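Long-range contacts in LP04448p (Drosophila melanogaster, PDB 4QMH), which probably binds tubulin through this domain, the fourth TOG domain of Mini spindles, an XMAP215-family protein that drives microtubule polymerization: residues A[22-26]-A[37-41]; A[59-63]-A[95-99]; A[152-156]-A[186-191]; A[176-180]-A[205-209]; A[74-78]-A[113-118]. One frame throughout, in Å; residues are numbered along the deposited sequence.

Contact 1: A[22-26]-A[37-41]; sequences LLKEM and GLTKL
Two alpha-helical segments, 22-26 and 37-41, run at 135° between their N-to-C directions, with their axes 9.0 Å apart at closest approach. The nearest backbone pair is M26 with G37, 4.6 Å between CA atoms. M26, E25 and G37 have the most surface covered. G37 has no side chain, and its missing CB would point toward the partner; an ideal CB there would lie 2.8 Å from M26 CG, a clash, so glycine lets the backbones come this near. M26 CG thus rests 3.9 Å from G37 C. With chi1 m, chi2 t and chi3 p, the flexible methionine carries its CE inward, 3.9 Å from L38 CD2 and 4.3 Å from L41 CD2. On the more exposed flank E25 extends (chi1 t, chi2 t) over the glycine, OE1 lying 3.7 Å from G37 CA. It forms a salt bridge with K40: NZ donates to OE1 at 3.0 Å and weakly to OE2 at 3.3 Å, the lysine folding its tip with chi4 p. L22 (chi1 t, chi2 p) adds CD1 at 3.5 Å from G37 O and 4.0 Å from K40 CB. L38 and L41 also pack on helix 71-88. An apolar inner side and a charged outer edge thus join helices 20-26 and 31-48, the first helical hairpin of the HEAT-like repeats of a TOG domain.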
# COMPACT_ATOMS: atom_id res chain seq x y z
N LEU A 22 19.01 10.68 -16.51
CA LEU A 22 18.32 10.95 -15.25
C LEU A 22 18.19 9.66 -14.44
O LEU A 22 18.48 9.63 -13.26
CB LEU A 22 16.95 11.58 -15.48
CG LEU A 22 16.10 11.74 -14.22
CD1 LEU A 22 16.76 12.73 -13.25
CD2 LEU A 22 14.71 12.20 -14.60
N LEU A 23 17.76 8.58 -15.09
CA LEU A 23 17.61 7.31 -14.39
C LEU A 23 18.95 6.79 -13.87
O LEU A 23 19.03 6.23 -12.78
CB LEU A 23 16.94 6.27 -15.28
CG LEU A 23 15.52 6.64 -15.71
CD1 LEU A 23 14.95 5.56 -16.63
CD2 LEU A 23 14.62 6.85 -14.49
N LYS A 24 20.00 6.98 -14.65
CA LYS A 24 21.32 6.57 -14.21
C LYS A 24 21.78 7.37 -12.99
O LYS A 24 22.36 6.80 -12.06
CB LYS A 24 22.32 6.73 -15.36
CG LYS A 24 23.74 6.29 -15.00
CD LYS A 24 24.64 6.36 -16.22
CE LYS A 24 26.11 6.41 -15.81
NZ LYS A 24 27.00 6.62 -17.00
N GLU A 25 21.53 8.67 -13.00
CA GLU A 25 21.88 9.50 -11.84
C GLU A 25 21.10 9.06 -10.61
O GLU A 25 21.65 8.94 -9.51
CB GLU A 25 21.62 10.99 -12.11
CG GLU A 25 22.18 11.87 -11.01
CD GLU A 25 22.16 13.34 -11.37
OE1 GLU A 25 21.16 13.80 -11.97
OE2 GLU A 25 23.14 14.04 -11.04
N MET A 26 19.81 8.80 -10.79
CA MET A 26 18.94 8.35 -9.70
C MET A 26 19.41 7.03 -9.07
O MET A 26 19.11 6.76 -7.90
CB MET A 26 17.49 8.20 -10.19
CG MET A 26 16.78 9.52 -10.42
SD MET A 26 15.15 9.30 -11.16
CE MET A 26 14.36 8.26 -9.92
N GLY A 37 19.52 13.38 -8.53
CA GLY A 37 18.58 12.89 -9.52
C GLY A 37 17.16 13.17 -9.09
O GLY A 37 16.34 13.64 -9.88
N LEU A 38 16.85 12.86 -7.83
CA LEU A 38 15.51 13.13 -7.32
C LEU A 38 15.22 14.63 -7.33
O LEU A 38 14.09 15.04 -7.57
CB LEU A 38 15.34 12.56 -5.92
CG LEU A 38 15.47 11.04 -5.83
CD1 LEU A 38 15.35 10.58 -4.38
CD2 LEU A 38 14.44 10.36 -6.69
N THR A 39 16.25 15.45 -7.09
CA THR A 39 16.06 16.90 -7.11
C THR A 39 15.62 17.36 -8.49
O THR A 39 14.71 18.18 -8.62
CB THR A 39 17.32 17.65 -6.68
OG1 THR A 39 17.53 17.44 -5.28
CG2 THR A 39 17.16 19.16 -6.91
N LYS A 40 16.26 16.81 -9.52
CA LYS A 40 15.89 17.15 -10.90
C LYS A 40 14.48 16.67 -11.21
O LYS A 40 13.71 17.38 -11.85
CB LYS A 40 16.87 16.52 -11.89
CG LYS A 40 18.29 17.13 -11.86
CD LYS A 40 19.17 16.45 -12.90
CE LYS A 40 20.54 17.08 -12.98
NZ LYS A 40 21.37 16.78 -11.79
N LEU A 41 14.15 15.47 -10.73
CA LEU A 41 12.84 14.87 -10.94
C LEU A 41 11.73 15.72 -10.33
O LEU A 41 10.69 15.95 -10.94
CB LEU A 41 12.79 13.46 -10.35
CG LEU A 41 11.42 12.80 -10.49
CD1 LEU A 41 11.01 12.69 -11.95
CD2 LEU A 41 11.42 11.45 -9.83

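Contact 2: A[59-63]-A[95-99]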
# COMPACT_ATOMS: atom_id res chain seq x y z
N ALA A 59 8.59 4.53 -13.03
CA ALA A 59 7.95 3.85 -11.91
C ALA A 59 8.82 2.77 -11.27
O ALA A 59 8.99 2.75 -10.05
CB ALA A 59 6.56 3.30 -12.29
N PRO A 60 9.42 1.88 -12.08
CA PRO A 60 10.30 0.89 -11.46
C PRO A 60 11.53 1.56 -10.82
O PRO A 60 12.01 1.11 -9.78
CB PRO A 60 10.72 0.00 -12.63
CG PRO A 60 9.68 0.22 -13.69
CD PRO A 60 9.22 1.64 -13.52
N ALA A 61 12.00 2.64 -11.43
CA ALA A 61 13.12 3.39 -10.89
C ALA A 61 12.78 3.94 -9.51
O ALA A 61 13.57 3.83 -8.58
CB ALA A 61 13.52 4.52 -11.82
N LEU A 62 11.59 4.54 -9.38
CA LEU A 62 11.15 5.05 -8.08
C LEU A 62 10.93 3.95 -7.06
O LEU A 62 11.17 4.15 -5.86
CB LEU A 62 9.86 5.87 -8.21
CG LEU A 62 10.00 7.24 -8.87
CD1 LEU A 62 8.63 7.87 -9.05
CD2 LEU A 62 10.89 8.12 -8.01
N ALA A 63 10.48 2.79 -7.52
CA ALA A 63 10.25 1.66 -6.62
C ALA A 63 11.55 1.28 -5.89
O ALA A 63 11.54 1.07 -4.66
CB ALA A 63 9.68 0.48 -7.39
N HIS A 95 0.44 2.93 -11.90
CA HIS A 95 1.75 2.67 -11.31
C HIS A 95 1.69 2.04 -9.94
O HIS A 95 2.71 1.85 -9.30
CB HIS A 95 2.55 3.97 -11.28
CG HIS A 95 2.64 4.60 -12.62
ND1 HIS A 95 3.38 4.03 -13.64
CD2 HIS A 95 2.03 5.68 -13.15
CE1 HIS A 95 3.25 4.77 -14.73
NE2 HIS A 95 2.44 5.78 -14.46
N VAL A 96 0.48 1.67 -9.52
CA VAL A 96 0.29 1.07 -8.21
C VAL A 96 1.09 -0.23 -8.04
O VAL A 96 1.73 -0.46 -7.01
CB VAL A 96 -1.22 0.86 -7.92
CG1 VAL A 96 -1.43 -0.16 -6.81
CG2 VAL A 96 -1.88 2.18 -7.59
N ARG A 97 1.08 -1.08 -9.06
CA ARG A 97 1.83 -2.33 -8.99
C ARG A 97 3.33 -2.12 -8.71
O ARG A 97 3.96 -2.91 -8.01
CB ARG A 97 1.61 -3.14 -10.26
CG ARG A 97 2.26 -4.48 -10.26
CD ARG A 97 1.89 -5.24 -11.52
NE ARG A 97 2.63 -6.48 -11.61
CZ ARG A 97 2.23 -7.61 -11.04
NH1 ARG A 97 1.10 -7.63 -10.35
NH2 ARG A 97 2.97 -8.70 -11.17
N ASN A 98 3.90 -1.04 -9.26
CA ASN A 98 5.30 -0.73 -8.99
C ASN A 98 5.54 -0.12 -7.61
O ASN A 98 6.49 -0.48 -6.92
CB ASN A 98 5.88 0.19 -10.07
CG ASN A 98 6.33 -0.57 -11.32
OD1 ASN A 98 7.26 -1.38 -11.27
ND2 ASN A 98 5.67 -0.30 -12.43
N LEU A 99 4.67 0.80 -7.21
CA LEU A 99 4.96 1.66 -6.07
C LEU A 99 4.35 1.20 -4.75
O LEU A 99 4.92 1.42 -3.70
CB LEU A 99 4.51 3.09 -6.34
CG LEU A 99 5.13 3.68 -7.60
CD1 LEU A 99 4.54 5.07 -7.86
CD2 LEU A 99 6.65 3.74 -7.47
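A59, with only a methyl for a side chain, lets helix 58-66 come close to the start of helix 96-106. Its CB lies 3.5 Å from H95 ND1 and 3.7 Å from N98 ND2, and it is among the two residues most covered here. H95 sits at the N-cap position, its chi1 near -55° (m) and chi2 near -68° turning the imidazole so that A59 CB meets the ring obliquely. The far nitrogen, NE2, is hydrogen-bonded to the carbonyl of P53, which ties the ring to the loop that precedes helix 58-66. N98 has chi1 at -82°, m, with chi2 at -65°; its amide lies along the more open edge, OD1 3.8 Å from P60 CG. These helices belong to successive helical pairs of the HEAT-like array of a TOG domain, so the contact joins one repeat to the next. Deeper in, L99 takes the m, t rotamer, which brings CD2 3.6 Å from A59 O, 3.9 Å from L62 CB and 3.9 Å from A63 N. A branched leucine can thus fill the space beside a helical turn whose small alanines expose the backbone. L62 is also m, t, and beyond its CB contact it packs on helices 71-88 and 20-26. A63 is small enough for its CB to approach N98 O to 3.4 Å, where its CA is 5.3 Å from that of L99.

Contact 3: A[152-156]-A[186-191]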
# COMPACT_ATOMS: atom_id res chain seq x y z
N LYS A 152 2.70 -4.75 10.54
CA LYS A 152 1.44 -5.42 10.81
C LYS A 152 0.48 -4.49 11.55
O LYS A 152 -0.71 -4.46 11.25
CB LYS A 152 1.66 -6.74 11.56
CG LYS A 152 2.40 -7.78 10.72
CD LYS A 152 2.66 -9.09 11.45
CE LYS A 152 3.26 -8.88 12.83
NZ LYS A 152 3.53 -10.20 13.48
N THR A 153 0.99 -3.74 12.52
CA THR A 153 0.16 -2.78 13.24
C THR A 153 -0.47 -1.76 12.30
O THR A 153 -1.69 -1.56 12.32
CB THR A 153 0.97 -2.05 14.32
OG1 THR A 153 1.51 -3.02 15.23
CG2 THR A 153 0.08 -1.07 15.10
N GLU A 154 0.35 -1.12 11.46
CA GLU A 154 -0.16 -0.09 10.56
C GLU A 154 -1.11 -0.68 9.53
O GLU A 154 -2.13 -0.08 9.21
CB GLU A 154 0.97 0.63 9.82
CG GLU A 154 1.93 1.38 10.69
CD GLU A 154 1.34 2.61 11.34
OE1 GLU A 154 0.30 3.12 10.86
OE2 GLU A 154 1.92 3.07 12.34
N LEU A 155 -0.75 -1.85 9.00
CA LEU A 155 -1.50 -2.40 7.87
C LEU A 155 -2.87 -2.94 8.29
O LEU A 155 -3.87 -2.72 7.61
CB LEU A 155 -0.67 -3.46 7.14
CG LEU A 155 -1.20 -3.93 5.79
CD1 LEU A 155 -1.71 -2.76 4.94
CD2 LEU A 155 -0.12 -4.72 5.07
N TRP A 156 -2.94 -3.62 9.43
CA TRP A 156 -4.25 -4.01 9.95
C TRP A 156 -5.12 -2.79 10.30
O TRP A 156 -6.34 -2.83 10.12
CB TRP A 156 -4.13 -4.96 11.15
CG TRP A 156 -3.76 -6.36 10.77
CD1 TRP A 156 -2.66 -7.06 11.20
CD2 TRP A 156 -4.47 -7.24 9.88
NE1 TRP A 156 -2.66 -8.32 10.64
CE2 TRP A 156 -3.75 -8.45 9.82
CE3 TRP A 156 -5.64 -7.12 9.12
CZ2 TRP A 156 -4.16 -9.54 9.04
CZ3 TRP A 156 -6.05 -8.19 8.35
CH2 TRP A 156 -5.31 -9.39 8.31
N HIS A 186 -2.78 -13.40 13.32
CA HIS A 186 -2.50 -12.12 13.99
C HIS A 186 -3.52 -11.73 15.04
O HIS A 186 -3.22 -10.94 15.93
CB HIS A 186 -2.26 -11.01 12.96
CG HIS A 186 -1.11 -11.27 12.05
ND1 HIS A 186 -0.87 -10.54 10.90
CD2 HIS A 186 -0.13 -12.20 12.11
CE1 HIS A 186 0.20 -11.01 10.30
NE2 HIS A 186 0.67 -12.02 11.01
N ILE A 187 -4.73 -12.27 14.95
CA ILE A 187 -5.71 -12.16 16.01
C ILE A 187 -5.11 -12.66 17.31
O ILE A 187 -5.50 -12.22 18.39
CB ILE A 187 -6.96 -12.99 15.69
CG1 ILE A 187 -7.88 -12.21 14.76
CG2 ILE A 187 -7.70 -13.38 16.96
CD1 ILE A 187 -8.99 -13.06 14.21
N CYS A 188 -4.13 -13.56 17.19
CA CYS A 188 -3.48 -14.16 18.35
C CYS A 188 -2.01 -13.77 18.46
O CYS A 188 -1.25 -14.42 19.19
CB CYS A 188 -3.57 -15.68 18.27
SG CYS A 188 -5.25 -16.30 18.33
N ASP A 189 -1.60 -12.73 17.74
CA ASP A 189 -0.20 -12.33 17.69
C ASP A 189 0.34 -12.08 19.09
O ASP A 189 -0.41 -11.75 20.00
CB ASP A 189 -0.04 -11.07 16.83
CG ASP A 189 1.38 -10.86 16.36
OD1 ASP A 189 2.14 -10.13 17.04
OD2 ASP A 189 1.75 -11.42 15.31
N ARG A 190 1.65 -12.25 19.25
CA ARG A 190 2.30 -12.02 20.54
C ARG A 190 2.31 -10.53 20.87
O ARG A 190 2.42 -10.13 22.04
CB ARG A 190 3.73 -12.57 20.51
CG ARG A 190 4.57 -12.01 19.37
CD ARG A 190 5.82 -12.83 19.12
NE ARG A 190 6.60 -12.32 18.00
CZ ARG A 190 6.29 -12.52 16.72
NH1 ARG A 190 5.21 -13.22 16.40
NH2 ARG A 190 7.05 -12.01 15.76
N ASN A 191 2.21 -9.70 19.83
CA ASN A 191 2.27 -8.26 19.98
C ASN A 191 0.88 -7.69 20.23
O ASN A 191 -0.04 -7.92 19.44
CB ASN A 191 2.89 -7.63 18.73
CG ASN A 191 3.02 -6.13 18.84
OD1 ASN A 191 2.03 -5.41 18.82
ND2 ASN A 191 4.26 -5.65 18.93
O HOH W 1 4.74 -9.78 16.31
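K152 opens the helical segment and is its most covered residue. Its CD lies over one face of the H186 imidazole, 3.3 Å from CE1, and its ammonium continues to D189, where NZ donates to OD2 at 2.8 Å in a salt bridge. Water 1 bridges the same two side chains, accepting from K152 NZ (3.1 Å) and donating to D189 OD1 (2.7 Å). That OD1 also accepts from N191 N at 2.8 Å, an Asx turn following the type I turn 186-189. T153 lies at the margin, its OG1 hydrogen-bonded back to P149 O. One helical turn after K152, W156 points its indole NH at the same imidazole: NE1 donates to H186 ND1, 2.9 Å at 169°, the ring planes at 83°. H186 therefore holds its ND1 as an acceptor. In this joint between successive HEAT-like repeats, helix 149-162 meets the turn between helices 173-186 and 192-209 of the next pair; directional polar bonds hold it, the charge of buried K152 balanced by buried D189.

Contact 4: A[176-180]-A[205-209]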
# COMPACT_ATOMS: atom_id res chain seq x y z
N ILE A 176 -8.82 -10.55 -0.81
CA ILE A 176 -9.19 -10.58 0.62
C ILE A 176 -9.01 -12.00 1.21
O ILE A 176 -8.48 -12.16 2.31
CB ILE A 176 -10.62 -10.05 0.86
CG1 ILE A 176 -10.77 -8.63 0.32
CG2 ILE A 176 -10.97 -10.11 2.35
CD1 ILE A 176 -9.77 -7.64 0.89
N HIS A 177 -9.42 -13.03 0.47
CA HIS A 177 -9.17 -14.40 0.92
C HIS A 177 -7.70 -14.63 1.27
O HIS A 177 -7.39 -15.34 2.22
CB HIS A 177 -9.60 -15.42 -0.14
CG HIS A 177 -11.03 -15.86 -0.03
ND1 HIS A 177 -11.46 -16.79 0.89
CD2 HIS A 177 -12.12 -15.51 -0.76
CE1 HIS A 177 -12.75 -16.99 0.74
NE2 HIS A 177 -13.18 -16.22 -0.25
N SER A 178 -6.79 -14.05 0.50
CA SER A 178 -5.36 -14.26 0.73
C SER A 178 -4.90 -13.68 2.07
O SER A 178 -3.85 -14.07 2.58
CB SER A 178 -4.52 -13.69 -0.42
OG SER A 178 -4.49 -12.27 -0.38
N MET A 179 -5.69 -12.77 2.63
CA MET A 179 -5.35 -12.15 3.91
C MET A 179 -5.80 -13.00 5.09
O MET A 179 -5.34 -12.82 6.21
CB MET A 179 -5.99 -10.77 4.02
CG MET A 179 -5.61 -9.84 2.88
SD MET A 179 -6.55 -8.31 3.01
CE MET A 179 -6.12 -7.63 1.40
N VAL A 180 -6.73 -13.91 4.83
CA VAL A 180 -7.37 -14.62 5.94
C VAL A 180 -6.42 -15.45 6.83
O VAL A 180 -6.53 -15.43 8.05
CB VAL A 180 -8.57 -15.46 5.44
CG1 VAL A 180 -9.07 -16.38 6.55
CG2 VAL A 180 -9.70 -14.55 4.96
N ILE A 205 -13.01 -7.38 6.88
CA ILE A 205 -12.83 -8.57 6.06
C ILE A 205 -14.16 -9.27 5.83
O ILE A 205 -14.51 -9.63 4.71
CB ILE A 205 -11.83 -9.57 6.72
CG1 ILE A 205 -10.46 -8.91 6.94
CG2 ILE A 205 -11.73 -10.86 5.91
CD1 ILE A 205 -9.61 -8.81 5.70
N MET A 206 -14.93 -9.44 6.90
CA MET A 206 -16.21 -10.14 6.78
C MET A 206 -17.22 -9.40 5.91
O MET A 206 -18.07 -10.03 5.28
CB MET A 206 -16.81 -10.39 8.16
CG MET A 206 -17.93 -11.41 8.14
SD MET A 206 -18.57 -11.72 9.79
CE MET A 206 -17.22 -12.67 10.48
N ILE A 207 -17.16 -8.07 5.89
CA ILE A 207 -18.06 -7.29 5.04
C ILE A 207 -17.90 -7.71 3.57
O ILE A 207 -18.86 -7.71 2.81
CB ILE A 207 -17.84 -5.78 5.21
CG1 ILE A 207 -18.52 -5.30 6.49
CG2 ILE A 207 -18.33 -5.00 3.99
CD1 ILE A 207 -18.13 -3.90 6.90
N HIS A 208 -16.68 -8.11 3.20
CA HIS A 208 -16.41 -8.54 1.83
C HIS A 208 -16.52 -10.04 1.58
O HIS A 208 -16.90 -10.45 0.48
CB HIS A 208 -15.04 -8.00 1.38
CG HIS A 208 -15.01 -6.52 1.27
ND1 HIS A 208 -15.31 -5.85 0.11
CD2 HIS A 208 -14.76 -5.56 2.20
CE1 HIS A 208 -15.24 -4.55 0.31
NE2 HIS A 208 -14.90 -4.34 1.58
N LEU A 209 -16.21 -10.86 2.57
CA LEU A 209 -16.25 -12.31 2.38
C LEU A 209 -17.51 -12.95 2.93
O LEU A 209 -17.97 -13.98 2.41
CB LEU A 209 -15.03 -12.98 3.01
CG LEU A 209 -13.69 -12.61 2.39
CD1 LEU A 209 -12.57 -13.50 2.96
CD2 LEU A 209 -13.75 -12.71 0.86
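L209 is the main knob of this contact. From the last turn of helix 192-209 it reaches into a hollow on helix 173-186 walled by I176, H177 and V180. Its CG touches I176 CG2 at 3.7 Å, and its CD1 lies 3.7 Å from V180 CG2. The same CD1 sits over the H177 ring, 4.0 Å from the centroid and 6° off the normal, a CH-pi contact; CD2 is 3.6 Å from H177 CD2. The histidine CB points away, but its ring swings back and forms a flat lid on the leucine. I176 is the answering bump: its CG2 enters between I205 and L209, 3.7 Å from I205 CG2, while CG1 is 4.4 Å from H208 CB. Beta-branched isoleucine thus presents its methyl to the partner. One turn before L209, I205 offers CG2 to V180 CG2 at 4.3 Å and CD1 to the pliable thioether of M179, 4.1 Å from SD. The short segments cross at -129° with axes 10.5 Å apart, a spacing filled by these branched and long apolar side chains. They belong to the two helices of one HEAT-like repeat of the TOG domain; helix 211-221 packs on V180 and I205. H208 NE2 is hydrogen-bonded to L163 O. With no hydrogen bond across the segments, cohesion depends on shape fit and apolar burial, the H177 ring contributing through its face rather than its nitrogens.

Contact 5: A[74-78]-A[113-118]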
# COMPACT_ATOMS: atom_id res chain seq x y z
N ALA A 74 15.04 7.33 0.71
CA ALA A 74 13.75 6.65 0.83
C ALA A 74 12.64 7.62 1.22
O ALA A 74 11.52 7.54 0.70
CB ALA A 74 13.85 5.49 1.82
N GLN A 75 12.94 8.52 2.15
CA GLN A 75 11.97 9.52 2.59
C GLN A 75 11.66 10.53 1.50
O GLN A 75 10.50 10.87 1.26
CB GLN A 75 12.47 10.20 3.85
CG GLN A 75 12.55 9.24 5.02
CD GLN A 75 13.49 9.70 6.10
OE1 GLN A 75 13.90 10.86 6.12
NE2 GLN A 75 13.83 8.79 7.02
N THR A 76 12.70 11.00 0.82
CA THR A 76 12.53 11.95 -0.27
C THR A 76 11.65 11.33 -1.36
O THR A 76 10.79 12.00 -1.95
CB THR A 76 13.89 12.38 -0.86
OG1 THR A 76 14.63 13.09 0.15
CG2 THR A 76 13.68 13.31 -2.07
N THR A 77 11.88 10.05 -1.63
CA THR A 77 11.13 9.34 -2.66
C THR A 77 9.64 9.26 -2.31
O THR A 77 8.78 9.39 -3.19
CB THR A 77 11.74 7.95 -2.96
OG1 THR A 77 13.12 8.11 -3.32
CG2 THR A 77 11.00 7.25 -4.07
N LEU A 78 9.30 9.06 -1.03
CA LEU A 78 7.90 9.07 -0.64
C LEU A 78 7.26 10.42 -0.97
O LEU A 78 6.16 10.46 -1.53
CB LEU A 78 7.73 8.75 0.85
CG LEU A 78 8.00 7.30 1.25
CD1 LEU A 78 8.23 7.21 2.76
CD2 LEU A 78 6.86 6.36 0.81
N PHE A 113 7.18 9.22 11.52
CA PHE A 113 6.97 10.15 10.42
C PHE A 113 7.14 9.48 9.06
O PHE A 113 6.52 9.89 8.09
CB PHE A 113 7.86 11.41 10.56
CG PHE A 113 9.29 11.21 10.11
CD1 PHE A 113 9.67 11.54 8.81
CD2 PHE A 113 10.25 10.74 10.98
CE1 PHE A 113 10.99 11.38 8.40
CE2 PHE A 113 11.56 10.58 10.58
CZ PHE A 113 11.94 10.90 9.28
N VAL A 114 7.97 8.44 9.00
CA VAL A 114 8.14 7.70 7.75
C VAL A 114 6.91 6.84 7.52
O VAL A 114 6.38 6.78 6.40
CB VAL A 114 9.41 6.81 7.75
CG1 VAL A 114 9.54 6.04 6.44
CG2 VAL A 114 10.66 7.67 7.99
N ARG A 115 6.42 6.20 8.57
CA ARG A 115 5.20 5.40 8.42
C ARG A 115 4.04 6.30 7.97
O ARG A 115 3.19 5.88 7.19
CB ARG A 115 4.85 4.65 9.70
CG ARG A 115 5.92 3.68 10.15
CD ARG A 115 5.41 2.72 11.22
NE ARG A 115 4.92 3.42 12.41
CZ ARG A 115 5.66 3.66 13.50
NH1 ARG A 115 6.92 3.26 13.54
NH2 ARG A 115 5.14 4.31 14.54
N ALA A 116 4.03 7.54 8.44
CA ALA A 116 2.96 8.49 8.12
C ALA A 116 3.04 8.93 6.67
O ALA A 116 2.02 9.06 5.98
CB ALA A 116 3.02 9.70 9.05
N ALA A 117 4.26 9.19 6.21
CA ALA A 117 4.49 9.52 4.81
C ALA A 117 4.03 8.37 3.93
O ALA A 117 3.42 8.59 2.88
CB ALA A 117 5.96 9.84 4.57
N ALA A 118 4.30 7.14 4.36
CA ALA A 118 3.92 5.97 3.59
C ALA A 118 2.39 5.86 3.53
O ALA A 118 1.82 5.59 2.47
CB ALA A 118 4.54 4.72 4.20
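Equivalent helices of neighbouring HEAT-like repeats in the TOG domain, 71-88 and 112-129, lie side by side here, pointing the same general way. Their short segments diverge by 31°, with axes 10.0 Å apart, a parallel stacking of successive repeats that builds the paddle-shaped solenoid. The register pairs Q75 with V114 (CA atoms 6.7 Å apart) and L78 with A117 (6.4 Å).

The apolar packing centres on L78, the most covered residue. In its m, t rotamer it directs CD1 to A117 CB at 3.9 Å and to V114 CG1 at 4.1 Å, while CD2 is 4.1 Å from A118 CA and 4.4 Å from A118 CB. Leucine suits this position because its two methyls spread over a surface that the small alanines keep shallow, and V114 adds a beta-branched wall. The same leucine also meets L66 of helix 58-66 and F103 of helix 96-106, so it is part of a wider core.

Contacts of mixed character lie toward the more open end, and no hydrogen bond crosses between the segments. Q75 extends its side chain (chi1 m, chi2 t) alongside V114 and F113, its methylenes suiting an apolar neighbourhood while its amide remains near the edge. F113 is exposed, and chi1 at 80° (p) brings its ring end back toward the glutamine. Q75 NE2 lies 3.5 Å from V114 CG2 and 3.6 Å from F113 CZ.

In the fold
The five contacts follow the all-helical row from one end toward the other. Contact 1 joins the first two helices. Contact 2 joins helix 58-66 to 96-106 and contact 5 joins 71-88 to 112-129, the two helical pairs of successive repeats; their centres are about 15 Å apart and their segments alternate along the chain. Contact 1 touches both, through L41 against L62 and L38 against T77. Contacts 3 and 4, about 16 Å between centres, also alternate, with W156 packing on M179. Contact 1 lies about 40 Å from contact 4 between centres, across the chain's centre. The R115-E154 salt bridge between contacts 5 and 3 is one link between the halves, consistent with one continuous TOG paddle.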